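Local coordinates for heme-binding protein A / AI-2 binding protein A (Helicobacter pylori SS1, PDB 6OFQ), which binds peptides in the periplasm as the substrate-binding protein of an ABC transporter, with the peptide STSA as its ligand here, at residues 301-305 / 419-423; 309-313 / 360-366; 317-323 / 390-395; 349-353 / 492-496. One frame throughout, in Å; residues are numbered along the deposited sequence.

Contact 1 of 4, residues 301-305 / 419-423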
loop_
_atom_site.group_PDB
_atom_site.type_symbol
_atom_site.label_atom_id
_atom_site.label_comp_id
_atom_site.label_asym_id
_atom_site.label_seq_id
_atom_site.Cartn_x
_atom_site.Cartn_y
_atom_site.Cartn_z
ATOM N N GLN A 301 -17.828 14.297 -4.965
ATOM C CA GLN A 301 -17.964 15.513 -5.779
ATOM C C GLN A 301 -18.969 15.358 -6.877
ATOM O O GLN A 301 -19.126 16.321 -7.631
ATOM C CB GLN A 301 -16.600 15.951 -6.312
ATOM C CG GLN A 301 -15.589 16.106 -5.189
ATOM C CD GLN A 301 -15.983 17.138 -4.132
ATOM O OE1 GLN A 301 -16.442 18.254 -4.465
ATOM N NE2 GLN A 301 -15.796 16.798 -2.850
ATOM N N LYS A 302 -19.517 14.162 -7.055
ATOM C CA LYS A 302 -20.418 13.906 -8.174
ATOM C C LYS A 302 -21.859 13.888 -7.708
ATOM O O LYS A 302 -22.172 13.796 -6.531
ATOM C CB LYS A 302 -20.066 12.600 -8.878
ATOM C CG LYS A 302 -18.786 12.746 -9.674
ATOM C CD LYS A 302 -18.455 11.495 -10.465
ATOM C CE LYS A 302 -17.279 11.766 -11.370
ATOM N NZ LYS A 302 -16.824 10.563 -12.082
ATOM N N LYS A 303 -22.758 14.040 -8.687
ATOM C CA LYS A 303 -24.190 13.948 -8.489
ATOM C C LYS A 303 -24.581 12.727 -7.683
ATOM O O LYS A 303 -23.965 11.695 -7.826
ATOM C CB LYS A 303 -24.955 13.991 -9.834
ATOM C CG LYS A 303 -26.478 13.942 -9.711
ATOM C CD LYS A 303 -27.074 14.094 -11.121
ATOM C CE LYS A 303 -28.575 14.348 -11.003
ATOM N NZ LYS A 303 -29.223 14.216 -12.341
ATOM N N TYR A 304 -25.543 12.859 -6.788
ATOM C CA TYR A 304 -26.081 11.816 -5.928
ATOM C C TYR A 304 -25.172 11.627 -4.701
ATOM O O TYR A 304 -25.591 11.755 -3.540
ATOM C CB TYR A 304 -26.364 10.467 -6.598
ATOM C CG TYR A 304 -27.138 10.617 -7.896
ATOM C CD1 TYR A 304 -28.427 11.119 -7.864
ATOM C CD2 TYR A 304 -26.580 10.255 -9.109
ATOM C CE1 TYR A 304 -29.162 11.195 -9.042
ATOM C CE2 TYR A 304 -27.294 10.346 -10.303
ATOM C CZ TYR A 304 -28.576 10.851 -10.228
ATOM O OH TYR A 304 -29.292 10.955 -11.437
ATOM N N PHE A 305 -23.912 11.333 -4.983
ATOM C CA PHE A 305 -22.968 11.006 -3.901
ATOM C C PHE A 305 -22.472 12.226 -3.117
ATOM O O PHE A 305 -21.878 12.058 -2.054
ATOM C CB PHE A 305 -21.792 10.238 -4.496
ATOM C CG PHE A 305 -22.220 9.006 -5.231
ATOM C CD1 PHE A 305 -22.664 7.904 -4.523
ATOM C CD2 PHE A 305 -22.257 8.975 -6.611
ATOM C CE1 PHE A 305 -23.181 6.807 -5.189
ATOM C CE2 PHE A 305 -22.769 7.892 -7.272
ATOM C CZ PHE A 305 -23.242 6.802 -6.584
ATOM N N GLY A 419 -10.453 10.242 -10.761
ATOM C CA GLY A 419 -11.819 10.544 -10.400
ATOM C C GLY A 419 -12.873 10.100 -11.403
ATOM O O GLY A 419 -13.979 10.646 -11.355
ATOM N N GLU A 420 -12.557 9.140 -12.270
ATOM C CA GLU A 420 -13.507 8.755 -13.298
ATOM C C GLU A 420 -14.721 8.023 -12.746
ATOM O O GLU A 420 -15.810 8.007 -13.345
ATOM C CB GLU A 420 -12.825 7.919 -14.387
ATOM C CG GLU A 420 -11.844 8.750 -15.163
ATOM C CD GLU A 420 -11.179 8.021 -16.303
ATOM O OE1 GLU A 420 -11.620 6.922 -16.666
ATOM O OE2 GLU A 420 -10.176 8.542 -16.814
ATOM N N HIS A 421 -14.532 7.348 -11.599
ATOM C CA HIS A 421 -15.601 6.520 -11.055
ATOM C C HIS A 421 -16.653 7.369 -10.361
ATOM O O HIS A 421 -16.404 8.494 -9.914
ATOM C CB HIS A 421 -15.012 5.587 -9.994
ATOM C CG HIS A 421 -14.255 6.269 -8.912
ATOM N ND1 HIS A 421 -13.059 6.900 -9.175
ATOM C CD2 HIS A 421 -14.559 6.519 -7.611
ATOM C CE1 HIS A 421 -12.637 7.487 -8.074
ATOM N NE2 HIS A 421 -13.500 7.255 -7.116
ATOM N N GLU A 422 -17.792 6.714 -10.139
ATOM C CA GLU A 422 -18.858 7.174 -9.231
ATOM C C GLU A 422 -18.702 6.378 -7.951
ATOM O O GLU A 422 -18.579 6.939 -6.866
ATOM C CB GLU A 422 -20.248 7.031 -9.868
ATOM C CG GLU A 422 -20.498 7.925 -11.078
ATOM C CD GLU A 422 -21.886 7.637 -11.596
ATOM O OE1 GLU A 422 -22.933 7.918 -10.981
ATOM O OE2 GLU A 422 -21.904 7.065 -12.678
ATOM N N MET A 423 -18.852 5.068 -8.041
ATOM C CA MET A 423 -18.500 4.122 -6.978
ATOM C C MET A 423 -17.349 3.217 -7.453
ATOM O O MET A 423 -17.239 2.888 -8.652
ATOM C CB MET A 423 -19.712 3.259 -6.646
ATOM C CG MET A 423 -20.965 4.064 -6.368
ATOM S SD MET A 423 -22.330 3.115 -5.684
ATOM C CE MET A 423 -22.424 1.820 -6.866
HETATM O O HOH W 1 -22.713 10.550 -10.081
#
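Lys302 reaches across to the Schellman motif that ends helix 409-417, where Gly419 leaves the helix with positive phi. Its ammonium group donates to two backbone carbonyls. Lys302 NZ lies 2.9 Å from Gly419 O, in the plane of that carbonyl and with a C=O...N angle of 148°. The second bond, from Lys302 NZ to His421 O at 3.0 Å, comes from well above the carbonyl plane. The positive charge thus sits among carbonyls at a helix C-terminus, where it is probably favourable. CG of Lys302 lies beside the backbone N (chi1 -72°), and the rest of the chain is fully extended. This length lets NZ span the gap. On the way the lysine crosses Glu422 at about a right angle, its CD 4.2 Å from Glu422 CG.

Phe305 fills the other half of the contact. Glu422 O stands over one face of its ring, offset toward the rim. Glu422 OE1 instead lies in the ring plane, 3.7 Å from Phe305 CE2, where the CE2 hydrogen points at the carboxylate oxygen. Met423, at the start of strand 423-429, approaches the same ring obliquely. Its CG is 3.6 Å from Phe305 CZ, and its SD makes a Met-aromatic contact 4.8 Å from the centroid of the Phe305 ring. Glu422 OE1 is also hydrogen-bonded to Thr375 OG1 of the neighbouring strand 373-380. One water joins the two loops by donating to Lys303 O and, at 2.8 Å, to Glu422 OE1.

Contact 2 of 4, residues 309-313 / 360-366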
loop_
_atom_site.group_PDB
_atom_site.type_symbol
_atom_site.label_atom_id
_atom_site.label_comp_id
_atom_site.label_asym_id
_atom_site.label_seq_id
_atom_site.Cartn_x
_atom_site.Cartn_y
_atom_site.Cartn_z
ATOM N N LEU A 309 -27.405 12.154 2.538
ATOM C CA LEU A 309 -28.536 11.253 2.789
ATOM C C LEU A 309 -28.504 10.109 1.790
ATOM O O LEU A 309 -28.903 8.990 2.138
ATOM C CB LEU A 309 -29.858 11.974 2.641
ATOM C CG LEU A 309 -30.193 12.972 3.742
ATOM C CD1 LEU A 309 -31.621 13.451 3.614
ATOM C CD2 LEU A 309 -29.858 12.574 5.163
ATOM N N VAL A 310 -28.048 10.379 0.571
ATOM C CA VAL A 310 -27.859 9.296 -0.395
ATOM C C VAL A 310 -26.817 8.302 0.078
ATOM O O VAL A 310 -26.958 7.045 0.011
ATOM C CB VAL A 310 -27.557 9.824 -1.799
ATOM C CG1 VAL A 310 -27.172 8.665 -2.720
ATOM C CG2 VAL A 310 -28.759 10.538 -2.422
ATOM N N ARG A 311 -25.722 8.880 0.558
ATOM C CA ARG A 311 -24.651 8.045 1.094
ATOM C C ARG A 311 -25.114 7.138 2.208
ATOM O O ARG A 311 -24.737 5.952 2.300
ATOM C CB ARG A 311 -23.413 8.865 1.406
ATOM C CG ARG A 311 -22.837 9.668 0.279
ATOM C CD ARG A 311 -21.468 10.223 0.570
ATOM N NE ARG A 311 -21.392 11.105 1.722
ATOM C CZ ARG A 311 -21.320 12.423 1.656
ATOM N NH1 ARG A 311 -21.500 13.115 0.555
ATOM N NH2 ARG A 311 -21.199 13.063 2.803
ATOM N N LEU A 312 -25.822 7.753 3.151
ATOM C CA LEU A 312 -26.346 6.999 4.254
ATOM C C LEU A 312 -27.302 5.910 3.785
ATOM O O LEU A 312 -27.258 4.803 4.291
ATOM C CB LEU A 312 -26.983 7.922 5.295
ATOM C CG LEU A 312 -26.014 8.815 6.052
ATOM C CD1 LEU A 312 -26.771 9.905 6.772
ATOM C CD2 LEU A 312 -25.231 8.019 7.076
ATOM N N ALA A 313 -28.143 6.222 2.806
ATOM C CA ALA A 313 -29.067 5.198 2.321
ATOM C C ALA A 313 -28.325 3.978 1.801
ATOM O O ALA A 313 -28.636 2.835 2.124
ATOM C CB ALA A 313 -29.900 5.843 1.229
ATOM N N ALA A 360 -33.205 2.782 4.469
ATOM C CA ALA A 360 -32.505 3.191 3.277
ATOM C C ALA A 360 -33.440 3.826 2.277
ATOM O O ALA A 360 -33.145 4.847 1.660
ATOM C CB ALA A 360 -31.755 2.039 2.617
ATOM N N LYS A 361 -34.551 3.138 2.075
ATOM C CA LYS A 361 -35.516 3.700 1.155
ATOM C C LYS A 361 -36.046 5.067 1.600
ATOM O O LYS A 361 -36.230 5.915 0.740
ATOM C CB LYS A 361 -36.690 2.711 0.997
ATOM C CG LYS A 361 -36.422 1.423 0.254
ATOM C CD LYS A 361 -37.531 0.379 0.444
ATOM C CE LYS A 361 -37.284 -0.743 -0.558
ATOM N NZ LYS A 361 -38.300 -1.802 -0.282
ATOM N N GLU A 362 -36.325 5.199 2.881
ATOM C CA GLU A 362 -36.775 6.454 3.488
ATOM C C GLU A 362 -35.753 7.575 3.238
ATOM O O GLU A 362 -36.086 8.670 2.812
ATOM C CB GLU A 362 -37.043 6.286 4.972
ATOM C CG GLU A 362 -37.552 7.549 5.661
ATOM C CD GLU A 362 -38.772 8.179 5.003
ATOM O OE1 GLU A 362 -39.647 7.481 4.422
ATOM O OE2 GLU A 362 -38.846 9.419 5.101
ATOM N N LEU A 363 -34.484 7.276 3.489
ATOM C CA LEU A 363 -33.435 8.266 3.224
ATOM C C LEU A 363 -33.405 8.760 1.804
ATOM O O LEU A 363 -33.188 9.940 1.536
ATOM C CB LEU A 363 -32.085 7.707 3.703
ATOM C CG LEU A 363 -31.942 7.693 5.211
ATOM C CD1 LEU A 363 -30.816 6.767 5.608
ATOM C CD2 LEU A 363 -31.566 9.082 5.748
ATOM N N LEU A 364 -33.483 7.840 0.858
ATOM C CA LEU A 364 -33.618 8.246 -0.525
ATOM C C LEU A 364 -34.833 9.069 -0.882
ATOM O O LEU A 364 -34.642 10.004 -1.658
ATOM C CB LEU A 364 -33.604 7.044 -1.481
ATOM C CG LEU A 364 -32.299 6.342 -1.789
ATOM C CD1 LEU A 364 -32.497 5.335 -2.918
ATOM C CD2 LEU A 364 -31.290 7.393 -2.223
ATOM N N LYS A 365 -35.970 8.770 -0.254
ATOM C CA LYS A 365 -37.140 9.635 -0.397
ATOM C C LYS A 365 -36.803 11.020 0.142
ATOM O O LYS A 365 -37.118 12.025 -0.504
ATOM C CB LYS A 365 -38.365 9.109 0.333
ATOM C CG LYS A 365 -38.943 7.875 -0.311
ATOM C CD LYS A 365 -40.309 7.563 0.290
ATOM C CE LYS A 365 -40.889 6.325 -0.387
ATOM N NZ LYS A 365 -41.535 5.485 0.654
ATOM N N GLN A 366 -36.205 11.054 1.327
ATOM C CA GLN A 366 -35.866 12.368 1.929
ATOM C C GLN A 366 -34.911 13.211 1.110
ATOM O O GLN A 366 -35.004 14.448 1.024
ATOM C CB GLN A 366 -35.310 12.133 3.316
ATOM C CG GLN A 366 -36.435 11.682 4.244
ATOM C CD GLN A 366 -36.033 11.683 5.688
ATOM O OE1 GLN A 366 -34.981 12.242 6.046
ATOM N NE2 GLN A 366 -36.819 11.022 6.529
#
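A nearly antiparallel helix pair, 308-317 with 357-366, meets here around Ala313, Ala360 and Leu363. The axes of the two short segments come within 8.1 Å, with 165° between their N-to-C directions. The approach is closest at the alanines, whose CA atoms are only 4.1 Å apart. Each methyl lies against the other's carbonyl oxygen: Ala360 CB is 3.3 Å from Ala313 O, and Ala313 CB is similarly near Ala360 O. Ala313 CB also fits between Leu363 and Leu364, touching CB of the first and CG of the second. The small side chain is what lets the backbones approach so closely at this end.

Both helices follow or lead into strands of the same mixed sheet in this type II periplasmic binding protein. Helix 308-317 comes after strand 292-298, and helix 357-366 comes before strand 373-380.

Leu363 spreads its two methyls along the partner helix. CD1 touches Leu312 CB, while CD2 meets Leu309 CD2 at 3.9 Å. Leu309 and Leu363 cross at about a right angle. The other methyl of Leu309, CD1, rests 3.9 Å from Gln366 CB. Val310 CG2 meets Leu364 CD2 at 4.0 Å; it lies beside the backbone N of Val310, whose chi1 of 172° sends CG1 the other way. Gln366 turns its amide back along its own helix. Gln366 NE2 donates to Glu362 OE2 one turn earlier at 3.0 Å. Glu362 OE2 accepts with its anti lone pair and lies close to the amide plane of Gln366.

Contact 3 of 4, residues 317-323 / 390-395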
loop_
_atom_site.group_PDB
_atom_site.type_symbol
_atom_site.label_atom_id
_atom_site.label_comp_id
_atom_site.label_asym_id
_atom_site.label_seq_id
_atom_site.Cartn_x
_atom_site.Cartn_y
_atom_site.Cartn_z
ATOM N N ALA A 317 -28.216 -0.015 3.028
ATOM C CA ALA A 317 -28.771 -0.958 2.048
ATOM C C ALA A 317 -27.849 -2.124 1.726
ATOM O O ALA A 317 -28.275 -3.088 1.100
ATOM C CB ALA A 317 -29.162 -0.274 0.755
ATOM N N ILE A 318 -26.640 -2.128 2.269
ATOM C CA ILE A 318 -25.684 -3.213 2.012
ATOM C C ILE A 318 -25.455 -4.001 3.276
ATOM O O ILE A 318 -25.032 -3.481 4.311
ATOM C CB ILE A 318 -24.344 -2.654 1.504
ATOM C CG1 ILE A 318 -24.549 -2.028 0.133
ATOM C CG2 ILE A 318 -23.244 -3.713 1.412
ATOM C CD1 ILE A 318 -23.531 -1.012 -0.291
ATOM N N ASN A 319 -25.888 -5.267 3.251
ATOM C CA ASN A 319 -25.715 -6.107 4.419
ATOM C C ASN A 319 -24.326 -6.676 4.581
ATOM O O ASN A 319 -23.917 -7.602 3.884
ATOM C CB ASN A 319 -26.766 -7.223 4.394
ATOM C CG ASN A 319 -26.660 -8.147 5.580
ATOM O OD1 ASN A 319 -25.721 -8.163 6.361
ATOM N ND2 ASN A 319 -27.749 -8.920 5.772
ATOM N N VAL A 320 -23.490 -5.979 5.333
ATOM C CA VAL A 320 -22.066 -6.322 5.384
ATOM C C VAL A 320 -21.826 -7.682 6.025
ATOM O O VAL A 320 -20.906 -8.396 5.612
ATOM C CB VAL A 320 -21.207 -5.189 6.037
ATOM C CG1 VAL A 320 -19.790 -5.679 6.292
ATOM C CG2 VAL A 320 -21.233 -3.958 5.153
ATOM N N ASP A 321 -22.622 -8.076 7.021
ATOM C CA ASP A 321 -22.458 -9.431 7.572
ATOM C C ASP A 321 -22.620 -10.503 6.455
ATOM O O ASP A 321 -21.859 -11.464 6.323
ATOM C CB ASP A 321 -23.413 -9.738 8.716
ATOM C CG ASP A 321 -23.130 -8.944 9.967
ATOM O OD1 ASP A 321 -21.980 -8.579 10.269
ATOM O OD2 ASP A 321 -24.074 -8.769 10.759
ATOM N N ASP A 322 -23.609 -10.322 5.595
ATOM C CA ASP A 322 -23.831 -11.227 4.463
ATOM C C ASP A 322 -22.731 -11.138 3.422
ATOM O O ASP A 322 -22.244 -12.117 2.857
ATOM C CB ASP A 322 -25.190 -10.910 3.851
ATOM C CG ASP A 322 -25.664 -11.985 2.918
ATOM O OD1 ASP A 322 -25.701 -13.136 3.403
ATOM O OD2 ASP A 322 -26.117 -11.658 1.812
ATOM N N TYR A 323 -22.270 -9.907 3.168
ATOM C CA TYR A 323 -21.154 -9.712 2.272
ATOM C C TYR A 323 -19.907 -10.473 2.727
ATOM O O TYR A 323 -19.225 -11.098 1.885
ATOM C CB TYR A 323 -20.892 -8.208 2.128
ATOM C CG TYR A 323 -19.803 -7.802 1.158
ATOM C CD1 TYR A 323 -20.069 -7.580 -0.148
ATOM C CD2 TYR A 323 -18.513 -7.564 1.558
ATOM C CE1 TYR A 323 -19.087 -7.261 -1.057
ATOM C CE2 TYR A 323 -17.548 -7.148 0.678
ATOM C CZ TYR A 323 -17.813 -6.995 -0.641
ATOM O OH TYR A 323 -16.811 -6.641 -1.522
ATOM N N PHE A 390 -22.962 -8.398 -5.924
ATOM C CA PHE A 390 -23.577 -8.216 -4.605
ATOM C C PHE A 390 -24.001 -6.776 -4.410
ATOM O O PHE A 390 -25.118 -6.532 -3.948
ATOM C CB PHE A 390 -22.611 -8.713 -3.512
ATOM C CG PHE A 390 -23.183 -8.756 -2.111
ATOM C CD1 PHE A 390 -23.437 -7.588 -1.405
ATOM C CD2 PHE A 390 -23.550 -9.963 -1.526
ATOM C CE1 PHE A 390 -23.995 -7.622 -0.138
ATOM C CE2 PHE A 390 -24.070 -10.014 -0.232
ATOM C CZ PHE A 390 -24.304 -8.837 0.454
ATOM N N ILE A 391 -23.114 -5.825 -4.695
ATOM C CA ILE A 391 -23.435 -4.423 -4.468
ATOM C C ILE A 391 -24.591 -4.048 -5.416
ATOM O O ILE A 391 -25.532 -3.316 -5.057
ATOM C CB ILE A 391 -22.227 -3.478 -4.627
ATOM C CG1 ILE A 391 -21.106 -3.823 -3.634
ATOM C CG2 ILE A 391 -22.621 -2.030 -4.517
ATOM C CD1 ILE A 391 -21.446 -3.778 -2.171
ATOM N N GLN A 392 -24.514 -4.468 -6.672
ATOM C CA GLN A 392 -25.562 -4.193 -7.651
ATOM C C GLN A 392 -26.887 -4.736 -7.131
ATOM O O GLN A 392 -27.906 -4.052 -7.229
ATOM C CB GLN A 392 -25.187 -4.887 -8.972
ATOM C CG GLN A 392 -26.197 -4.708 -10.096
ATOM C CD GLN A 392 -25.744 -5.540 -11.280
ATOM O OE1 GLN A 392 -25.685 -6.782 -11.257
ATOM N NE2 GLN A 392 -25.427 -4.814 -12.328
ATOM N N ALA A 393 -26.883 -5.923 -6.548
ATOM C CA ALA A 393 -28.154 -6.545 -6.126
ATOM C C ALA A 393 -28.688 -5.840 -4.891
ATOM O O ALA A 393 -29.888 -5.590 -4.781
ATOM C CB ALA A 393 -27.975 -7.988 -5.721
ATOM N N SER A 394 -27.777 -5.471 -3.993
ATOM C CA SER A 394 -28.222 -4.802 -2.763
ATOM C C SER A 394 -28.817 -3.439 -3.111
ATOM O O SER A 394 -29.883 -3.077 -2.577
ATOM C CB SER A 394 -26.992 -4.516 -1.898
ATOM O OG SER A 394 -26.357 -5.684 -1.426
ATOM N N LEU A 395 -28.157 -2.650 -3.952
ATOM C CA LEU A 395 -28.659 -1.341 -4.312
ATOM C C LEU A 395 -29.882 -1.330 -5.208
ATOM O O LEU A 395 -30.707 -0.420 -5.099
ATOM C CB LEU A 395 -27.549 -0.403 -4.746
ATOM C CG LEU A 395 -26.374 -0.237 -3.763
ATOM C CD1 LEU A 395 -25.468 0.801 -4.447
ATOM C CD2 LEU A 395 -26.837 0.171 -2.392
HETATM O O HOH W 2 -27.228 -6.534 1.055
#
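The backbones are nearest at Ile318 and Ser394, whose CA atoms are 5.6 Å apart, and diverge to 7.4 Å between the CA atoms of Tyr323 and Phe390. The ring of Phe390 fills the wider end. CG of Phe390 is trans to its own N (chi1 -172°), which sends the ring toward the first turn of helix 320-328. Tyr323 meets it in a T-shaped stack, edge toward the Phe390 face, with planes at 79°. Tyr323 CD1 is 3.6 Å from Phe390 CD1, and Tyr323 CB adds a CH-pi contact over the same ring. At the Phe390 edge, near its plane, Asp322 OD2 lies 3.3 Å from CE2.

At the narrow end Ile318 CD1 touches Ile391 CD1 at 3.9 Å, and Leu395 CD2 rests on Ala317 CB. A water accepts from Asn319 N and donates to Ser394 OG (2.8 Å). Ser394 OG in turn donates to Phe390 O, which also takes Ser394 N from the opposite face of its plane. Asn319 is the N-cap of helix 320-328: its OD1 accepts from Asp322 N at 3.1 Å.

Tyr323 and Ile391 also touch Phe425 of strand 423-429. Helix 386-396 connects the adjacent parallel strands 373-380 and 400-407, so the capped helix packs against the helix of a beta-alpha-beta crossover.

Contact 4 of 4, residues 349-353 / 492-496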
loop_
_atom_site.group_PDB
_atom_site.type_symbol
_atom_site.label_atom_id
_atom_site.label_comp_id
_atom_site.label_asym_id
_atom_site.label_seq_id
_atom_site.Cartn_x
_atom_site.Cartn_y
_atom_site.Cartn_z
ATOM N N ASN A 349 -15.984 2.745 20.172
ATOM C CA ASN A 349 -17.266 3.276 20.555
ATOM C C ASN A 349 -18.227 3.542 19.423
ATOM O O ASN A 349 -19.418 3.383 19.618
ATOM C CB ASN A 349 -17.157 4.504 21.439
ATOM C CG ASN A 349 -18.376 4.713 22.314
ATOM O OD1 ASN A 349 -18.751 3.804 23.039
ATOM N ND2 ASN A 349 -18.987 5.879 22.265
ATOM N N ILE A 350 -17.732 3.616 18.191
ATOM C CA ILE A 350 -18.618 3.869 17.073
ATOM C C ILE A 350 -19.368 2.581 16.709
ATOM O O ILE A 350 -18.783 1.497 16.647
ATOM C CB ILE A 350 -17.772 4.362 15.901
ATOM C CG1 ILE A 350 -17.230 5.751 16.264
ATOM C CG2 ILE A 350 -18.547 4.468 14.591
ATOM C CD1 ILE A 350 -16.302 6.355 15.280
ATOM N N LYS A 351 -20.636 2.769 16.389
ATOM C CA LYS A 351 -21.443 1.617 16.004
ATOM C C LYS A 351 -21.563 1.621 14.483
ATOM O O LYS A 351 -21.846 2.677 13.893
ATOM C CB LYS A 351 -22.830 1.723 16.615
ATOM C CG LYS A 351 -22.838 1.641 18.125
ATOM C CD LYS A 351 -24.280 1.431 18.602
ATOM C CE LYS A 351 -24.678 2.482 19.621
ATOM N NZ LYS A 351 -23.926 2.255 20.887
ATOM N N PRO A 352 -21.375 0.447 13.871
ATOM C CA PRO A 352 -21.512 0.412 12.415
ATOM C C PRO A 352 -22.938 0.795 12.012
ATOM O O PRO A 352 -23.872 0.570 12.785
ATOM C CB PRO A 352 -21.190 -1.033 12.045
ATOM C CG PRO A 352 -21.537 -1.764 13.289
ATOM C CD PRO A 352 -21.122 -0.904 14.414
ATOM N N TYR A 353 -23.128 1.215 10.774
ATOM C CA TYR A 353 -24.483 1.562 10.363
ATOM C C TYR A 353 -25.241 0.252 10.140
ATOM O O TYR A 353 -24.753 -0.656 9.493
ATOM C CB TYR A 353 -24.517 2.404 9.092
ATOM C CG TYR A 353 -24.140 3.861 9.343
ATOM C CD1 TYR A 353 -24.929 4.697 10.137
ATOM C CD2 TYR A 353 -23.033 4.374 8.761
ATOM C CE1 TYR A 353 -24.592 6.033 10.304
ATOM C CE2 TYR A 353 -22.621 5.683 8.968
ATOM C CZ TYR A 353 -23.429 6.520 9.742
ATOM O OH TYR A 353 -23.183 7.857 10.021
ATOM N N HIS A 492 -17.392 8.979 10.242
ATOM C CA HIS A 492 -18.581 8.151 10.387
ATOM C C HIS A 492 -19.883 8.908 10.136
ATOM O O HIS A 492 -20.771 8.465 9.395
ATOM C CB HIS A 492 -18.624 7.480 11.731
ATOM C CG HIS A 492 -19.833 6.637 11.954
ATOM N ND1 HIS A 492 -19.986 5.358 11.455
ATOM C CD2 HIS A 492 -20.929 6.894 12.695
ATOM C CE1 HIS A 492 -21.118 4.861 11.912
ATOM N NE2 HIS A 492 -21.680 5.745 12.711
ATOM N N LYS A 493 -19.982 10.072 10.781
ATOM C CA LYS A 493 -21.152 10.918 10.526
ATOM C C LYS A 493 -21.341 11.360 9.109
ATOM O O LYS A 493 -22.477 11.379 8.597
ATOM C CB LYS A 493 -21.073 12.143 11.473
ATOM C CG LYS A 493 -22.063 13.270 11.225
ATOM C CD LYS A 493 -21.617 14.628 11.770
ATOM C CE LYS A 493 -20.424 15.293 11.072
ATOM N NZ LYS A 493 -20.505 16.265 9.930
ATOM N N ASP A 494 -20.246 11.683 8.435
ATOM C CA ASP A 494 -20.335 12.125 7.059
ATOM C C ASP A 494 -20.503 11.001 6.014
ATOM O O ASP A 494 -20.961 11.254 4.901
ATOM C CB ASP A 494 -19.101 12.968 6.646
ATOM C CG ASP A 494 -18.976 14.280 7.350
ATOM O OD1 ASP A 494 -20.036 14.811 7.730
ATOM O OD2 ASP A 494 -17.869 14.851 7.387
ATOM N N ALA A 495 -20.157 9.804 6.399
ATOM C CA ALA A 495 -20.308 8.634 5.524
ATOM C C ALA A 495 -19.878 8.820 4.088
ATOM O O ALA A 495 -20.659 8.574 3.148
ATOM C CB ALA A 495 -21.766 8.126 5.600
ATOM N N PRO A 496 -18.664 9.308 3.836
ATOM C CA PRO A 496 -18.210 9.521 2.466
ATOM C C PRO A 496 -17.814 8.257 1.746
ATOM O O PRO A 496 -17.065 8.343 0.768
ATOM C CB PRO A 496 -17.012 10.439 2.653
ATOM C CG PRO A 496 -16.433 9.873 3.896
ATOM C CD PRO A 496 -17.614 9.683 4.794
HETATM O O HOH W 3 -24.833 10.748 9.916
#
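His492 O, at the end of helix 477-494, is gripped by the hydroxyl of Tyr353 and, weakly, by Ala495 N. Tyr353 OH donates to His492 O at 2.6 Å, tilted 44° out of the carbonyl plane. The weak bond from Ala495 N to His492 O is 3.3 Å long. Ala495 then leaves the helix with positive phi.

Tyr353 and His492 also stack. Their rings form an offset stack with centroids 4.1 Å apart and planes only 6° from parallel. CG of His492 is trans to the backbone N (chi1 179°), which carries the imidazole out toward the loop 349-353. Tyr353 covers one face of the imidazole. Over the other, near its centre, lies Ile350 CG2, 3.6 Å from the His492 ring centroid, in a CH-pi contact. The imidazole is therefore held flat between an isoleucine methyl and the tyrosine ring. Lys351 O approaches the ring obliquely, 3.0 Å from His492 CE1.

Tyr353 also meets the His316 ring and packs on Leu312 of helix 308-317, which places the loop between two helices. A water donates to Lys493 O at 2.8 Å and only weakly to Tyr353 OH.

One hydroxyl thus satisfies a carbonyl at the helix end while its ring covers one face of the histidine. The partial negative charge of the nearby Lys351 O may favour a positive imidazole.

Overall arrangement
The four contacts form a connected cluster in one part of the fold, their centres 23 to 33 Å from the centre of the chain. Arg311 ties three of them together. Its NH1 is hydrogen-bonded to Phe305 O of contact 1 (2.8 Å) and its NH2 to Asp494 O of contact 4 (2.8 Å), while its own helix makes contact 2. Contact 3 joins contact 2 through Ala317 CB and Ala360 CB, 3.9 Å apart, and contact 1 through Leu395 CD1 and Met423 CE at 4.0 Å. Contact 4 touches neither contact 1 nor contact 3; in each case the nearest atoms are about 6 Å apart. In this family the peptide probably lies between the two lobes; none of the four contacts is known to line that site.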